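Local coordinates for protein dihydrodipicolinate synthase (Agrobacterium tumefaciens, PDB 3B4U) that probably catalyses an aldolase-type condensation through a Schiff base on a TIM-barrel scaffold, as in the dihydrodipicolinate synthases of lysine biosynthesis, at residues L7-T12 against N36-V41; A28-C33 against A68-S73. All coordinates share one frame; numbering follows the deposited sequence.

Interaction 1. Residues L7-T12 against N36-V41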
loop_
_atom_site.group_PDB
_atom_site.type_symbol
_atom_site.label_atom_id
_atom_site.label_comp_id
_atom_site.label_asym_id
_atom_site.label_seq_id
_atom_site.Cartn_x
_atom_site.Cartn_y
_atom_site.Cartn_z
ATOM N N LEU B 7 -14.432 -1.104 -23.455
ATOM C CA LEU B 7 -14.017 -2.261 -22.672
ATOM C C LEU B 7 -12.498 -2.319 -22.606
ATOM O O LEU B 7 -11.824 -2.377 -23.637
ATOM C CB LEU B 7 -14.550 -3.563 -23.302
ATOM C CG LEU B 7 -14.114 -4.824 -22.577
ATOM C CD1 LEU B 7 -14.541 -4.812 -21.088
ATOM C CD2 LEU B 7 -14.635 -6.076 -23.281
ATOM N N SER B 8 -11.975 -2.372 -21.394
ATOM C CA SER B 8 -10.568 -2.634 -21.186
ATOM C C SER B 8 -10.421 -3.933 -20.398
ATOM O O SER B 8 -11.117 -4.113 -19.417
ATOM C CB SER B 8 -9.945 -1.456 -20.430
ATOM O OG SER B 8 -8.525 -1.532 -20.432
ATOM N N ALA B 9 -9.503 -4.826 -20.792
ATOM C CA ALA B 9 -9.191 -5.973 -19.950
ATOM C C ALA B 9 -8.403 -5.513 -18.756
ATOM O O ALA B 9 -7.423 -4.771 -18.906
ATOM C CB ALA B 9 -8.395 -6.998 -20.719
ATOM N N ALA B 10 -8.780 -5.962 -17.562
ATOM C CA ALA B 10 -7.962 -5.774 -16.364
ATOM C C ALA B 10 -6.928 -6.893 -16.465
ATOM O O ALA B 10 -7.084 -7.978 -15.915
ATOM C CB ALA B 10 -8.828 -5.901 -15.086
ATOM N N LEU B 11 -5.865 -6.657 -17.235
ATOM C CA LEU B 11 -5.076 -7.748 -17.789
ATOM C C LEU B 11 -4.359 -8.514 -16.684
ATOM O O LEU B 11 -3.679 -7.937 -15.845
ATOM C CB LEU B 11 -4.041 -7.201 -18.782
ATOM C CG LEU B 11 -3.542 -8.216 -19.782
ATOM C CD1 LEU B 11 -4.580 -8.482 -20.866
ATOM C CD2 LEU B 11 -2.201 -7.771 -20.375
ATOM N N THR B 12 -4.435 -9.832 -16.744
ATOM C CA THR B 12 -3.657 -10.693 -15.866
ATOM C C THR B 12 -2.178 -10.667 -16.273
ATOM O O THR B 12 -1.833 -10.511 -17.447
ATOM C CB THR B 12 -4.237 -12.118 -15.922
ATOM O OG1 THR B 12 -4.494 -12.500 -17.283
ATOM C CG2 THR B 12 -5.547 -12.205 -15.151
ATOM N N ASN B 36 -10.384 -9.961 -29.431
ATOM C CA ASN B 36 -11.674 -10.518 -29.061
ATOM C C ASN B 36 -12.654 -9.495 -28.530
ATOM O O ASN B 36 -13.739 -9.882 -28.100
ATOM C CB ASN B 36 -11.489 -11.624 -28.037
ATOM C CG ASN B 36 -10.931 -12.887 -28.645
ATOM O OD1 ASN B 36 -11.020 -13.091 -29.871
ATOM N ND2 ASN B 36 -10.320 -13.728 -27.821
ATOM N N GLY B 37 -12.325 -8.203 -28.548
ATOM C CA GLY B 37 -13.306 -7.182 -28.223
ATOM C C GLY B 37 -12.916 -6.123 -27.240
ATOM O O GLY B 37 -13.698 -5.236 -26.989
ATOM N N CYS B 38 -11.711 -6.157 -26.687
ATOM C CA CYS B 38 -11.293 -5.052 -25.848
ATOM C C CYS B 38 -10.839 -3.891 -26.715
ATOM O O CYS B 38 -10.103 -4.056 -27.696
ATOM C CB CYS B 38 -10.151 -5.451 -24.921
ATOM S SG CYS B 38 -10.631 -6.640 -23.648
ATOM N N ASP B 39 -11.219 -2.706 -26.290
ATOM C CA ASP B 39 -10.727 -1.454 -26.844
ATOM C C ASP B 39 -9.336 -1.082 -26.339
ATOM O O ASP B 39 -8.601 -0.365 -26.990
ATOM C CB ASP B 39 -11.743 -0.337 -26.523
ATOM C CG ASP B 39 -13.103 -0.663 -27.085
ATOM O OD1 ASP B 39 -13.205 -0.739 -28.330
ATOM O OD2 ASP B 39 -14.081 -0.867 -26.352
ATOM N N SER B 40 -8.990 -1.570 -25.157
ATOM C CA SER B 40 -7.690 -1.336 -24.546
ATOM C C SER B 40 -7.395 -2.451 -23.581
ATOM O O SER B 40 -8.247 -3.285 -23.289
ATOM C CB SER B 40 -7.667 0.028 -23.833
ATOM O OG SER B 40 -8.525 0.031 -22.709
ATOM N N VAL B 41 -6.175 -2.431 -23.050
ATOM C CA VAL B 41 -5.805 -3.276 -21.937
ATOM C C VAL B 41 -5.253 -2.421 -20.827
ATOM O O VAL B 41 -4.491 -1.481 -21.059
ATOM C CB VAL B 41 -4.791 -4.385 -22.388
ATOM C CG1 VAL B 41 -5.428 -5.364 -23.378
ATOM C CG2 VAL B 41 -3.481 -3.804 -22.977
#
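Ser8 and Ser40 are neighbours on one face of two parallel strands, and OG of Ser8 lies 2.8 Å from OG of Ser40 in a hydrogen bond in which either could be the donor. The two reach this point by different torsions: OG of Ser8 is anti to its backbone N (chi1 -168°), whereas OG of Ser40 takes the crowded position between N and the carbonyl carbon (chi1 67°). Ala9 and Val41 point to the other face. SG of Cys38, from the loop before the second strand, packs against CB of Ala9 at 3.7 Å, with CD2 of Leu7 4.1 Å from the sulfur. Further along, Leu11 and Val41 run side by side, pointing the same way, CD1 of Leu11 touching CG1 of Val41.

Just before strand 40-43, Asp39 bonds to both backbone polar atoms of Leu7. Its OD2 accepts the Leu7 N-H at 2.9 Å on the anti lone pair in a nearly straight bond (170°), and its backbone N donates to Leu7 O at 2.7 Å in the carbonyl plane. Ser40 N adds a second, weak bond to the same oxygen. Ala9 N then donates to Ser40 O from above the carbonyl plane. OD2 of Asp39 also forms a salt bridge with Arg222, which would help keep the carboxylate ionised.

These are the first two strands of the barrel, joined as a right-handed beta-alpha-beta unit through helix 23-35, onto which Leu11 and Val41 pack. Strand 208-211 flanks strand 6-10 across from 40-43, and helix 218-225 covers Leu7 and Cys38.

Interaction 2. Residues A28-C33 against A68-S73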
loop_
_atom_site.group_PDB
_atom_site.type_symbol
_atom_site.label_atom_id
_atom_site.label_comp_id
_atom_site.label_asym_id
_atom_site.label_seq_id
_atom_site.Cartn_x
_atom_site.Cartn_y
_atom_site.Cartn_z
ATOM N N ALA B 28 1.063 -11.551 -25.775
ATOM C CA ALA B 28 0.165 -12.391 -26.587
ATOM C C ALA B 28 -1.266 -12.412 -26.013
ATOM O O ALA B 28 -2.244 -12.359 -26.761
ATOM C CB ALA B 28 0.743 -13.818 -26.715
ATOM N N HIS B 29 -1.359 -12.441 -24.697
ATOM C CA HIS B 29 -2.653 -12.379 -24.036
ATOM C C HIS B 29 -3.325 -11.031 -24.280
ATOM O O HIS B 29 -4.513 -10.980 -24.596
ATOM C CB HIS B 29 -2.491 -12.705 -22.552
ATOM C CG HIS B 29 -3.755 -12.639 -21.791
ATOM N ND1 HIS B 29 -4.841 -13.427 -22.089
ATOM C CD2 HIS B 29 -4.086 -11.870 -20.730
ATOM C CE1 HIS B 29 -5.802 -13.127 -21.225
ATOM N NE2 HIS B 29 -5.380 -12.185 -20.389
ATOM N N ALA B 30 -2.571 -9.950 -24.192
ATOM C CA ALA B 30 -3.118 -8.636 -24.513
ATOM C C ALA B 30 -3.647 -8.606 -25.946
ATOM O O ALA B 30 -4.738 -8.111 -26.208
ATOM C CB ALA B 30 -2.065 -7.562 -24.314
ATOM N N ARG B 31 -2.871 -9.120 -26.897
ATOM C CA ARG B 31 -3.300 -9.125 -28.289
ATOM C C ARG B 31 -4.580 -9.929 -28.462
ATOM O O ARG B 31 -5.462 -9.542 -29.230
ATOM C CB ARG B 31 -2.225 -9.723 -29.181
ATOM C CG ARG B 31 -1.020 -8.824 -29.352
ATOM C CD ARG B 31 -1.283 -7.661 -30.281
ATOM N NE ARG B 31 -0.045 -6.951 -30.649
ATOM C CZ ARG B 31 -0.003 -5.765 -31.258
ATOM N NH1 ARG B 31 1.171 -5.233 -31.521
ATOM N NH2 ARG B 31 -1.093 -5.101 -31.604
ATOM N N ARG B 32 -4.689 -11.050 -27.767
ATOM C CA ARG B 32 -5.905 -11.879 -27.817
ATOM C C ARG B 32 -7.098 -11.097 -27.282
ATOM O O ARG B 32 -8.174 -11.078 -27.892
ATOM C CB ARG B 32 -5.672 -13.174 -27.037
ATOM C CG ARG B 32 -6.948 -13.986 -26.834
ATOM C CD ARG B 32 -6.672 -15.393 -26.294
ATOM N NE ARG B 32 -5.908 -15.323 -25.050
ATOM C CZ ARG B 32 -4.853 -16.055 -24.743
ATOM N NH1 ARG B 32 -4.446 -17.014 -25.552
ATOM N NH2 ARG B 32 -4.200 -15.829 -23.627
ATOM N N CYS B 33 -6.950 -10.446 -26.133
ATOM C CA CYS B 33 -8.046 -9.684 -25.565
ATOM C C CYS B 33 -8.477 -8.522 -26.457
ATOM O O CYS B 33 -9.687 -8.274 -26.636
ATOM C CB CYS B 33 -7.634 -9.166 -24.176
ATOM S SG CYS B 33 -7.528 -10.442 -22.900
ATOM N N ALA B 68 6.697 -4.124 -28.915
ATOM C CA ALA B 68 5.944 -5.200 -29.555
ATOM C C ALA B 68 4.802 -4.643 -30.431
ATOM O O ALA B 68 4.047 -5.402 -31.016
ATOM C CB ALA B 68 5.402 -6.165 -28.519
ATOM N N GLY B 69 4.614 -3.348 -30.426
ATOM C CA GLY B 69 3.723 -2.721 -31.381
ATOM C C GLY B 69 2.311 -2.488 -30.940
ATOM O O GLY B 69 1.514 -2.063 -31.753
ATOM N N ILE B 70 2.008 -2.751 -29.677
ATOM C CA ILE B 70 0.705 -2.395 -29.156
ATOM C C ILE B 70 0.668 -0.879 -29.008
ATOM O O ILE B 70 1.567 -0.276 -28.431
ATOM C CB ILE B 70 0.397 -3.125 -27.830
ATOM C CG1 ILE B 70 0.213 -4.623 -28.102
ATOM C CG2 ILE B 70 -0.881 -2.557 -27.194
ATOM C CD1 ILE B 70 0.134 -5.493 -26.873
ATOM N N ALA B 71 -0.348 -0.251 -29.568
ATOM C CA ALA B 71 -0.436 1.203 -29.547
ATOM C C ALA B 71 -0.530 1.702 -28.109
ATOM O O ALA B 71 -1.363 1.202 -27.353
ATOM C CB ALA B 71 -1.684 1.650 -30.326
ATOM N N PRO B 72 0.266 2.712 -27.722
ATOM C CA PRO B 72 0.115 3.265 -26.380
ATOM C C PRO B 72 -1.316 3.714 -26.068
ATOM O O PRO B 72 -1.757 3.593 -24.928
ATOM C CB PRO B 72 1.097 4.444 -26.388
ATOM C CG PRO B 72 2.191 4.044 -27.296
ATOM C CD PRO B 72 1.464 3.241 -28.402
ATOM N N SER B 73 -2.043 4.210 -27.066
ATOM C CA SER B 73 -3.423 4.598 -26.869
ATOM C C SER B 73 -4.379 3.460 -26.579
ATOM O O SER B 73 -5.544 3.706 -26.260
ATOM C CB SER B 73 -3.909 5.402 -28.059
ATOM O OG SER B 73 -3.891 4.626 -29.237
HETATM O O HOH W 1 2.485 -8.190 -30.610
#
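A Schellman motif ends helix 57-67 of the TIM barrel, and its exit, residues 68-70, meets the outer helix 23-35 through the side chain of Arg31. Gly69 supplies the positive phi (94°) of the motif. Arg31 starts with CG beside its own backbone N and bends at chi2 (-75°), then extends to bring the guanidinium to the loop. NH1 of Arg31 donates to Ala68 O at 2.9 Å; the oxygen lies at the edge of the guanidinium, near its plane, but the bond is bent (141°) and the donor sits above the carbonyl plane. A water also at this edge accepts from NE of Arg31 at 2.8 Å and donates to Ala68 O at 3.2 Å.

Ile70 covers one face of the guanidinium, tip to tip with the arginine: its CG1 lies over the centre, 3.4 Å from CZ of Arg31. CD1 of Ile70 turns inward to CB of Ala30 at 4.0 Å, and Phe65 packs on both Ala30 and Ile70.

The chemistry is thus divided by depth, with an apolar patch beneath and the charge at the exposed outer side. Ala68 O belongs to the C-terminal end of a helix, where the dipole is negative, so the cation is probably stabilised there, while the isoleucine and the two links to the carbonyl probably limit the rotation of its flat group.

Helix 23-35 joins the two contacts: it is the crossover between the strands paired in interaction 1 and supplies one partner of interaction 2. Interaction 1 is largely buried, within the barrel wall, and relies on backbone bonds, paired hydroxyls, one carboxylate and small apolar groups. Interaction 2 lies farther out and is partly exposed; one charged side chain and a water do most of its polar work. The contacts touch directly, with CD1 of Leu11 packed against His29 and Ala30, and Cys38 N probably bonded to Cys33 O. Thus one helix faces the strands on its inner side and the next helix's exit loop on its flank.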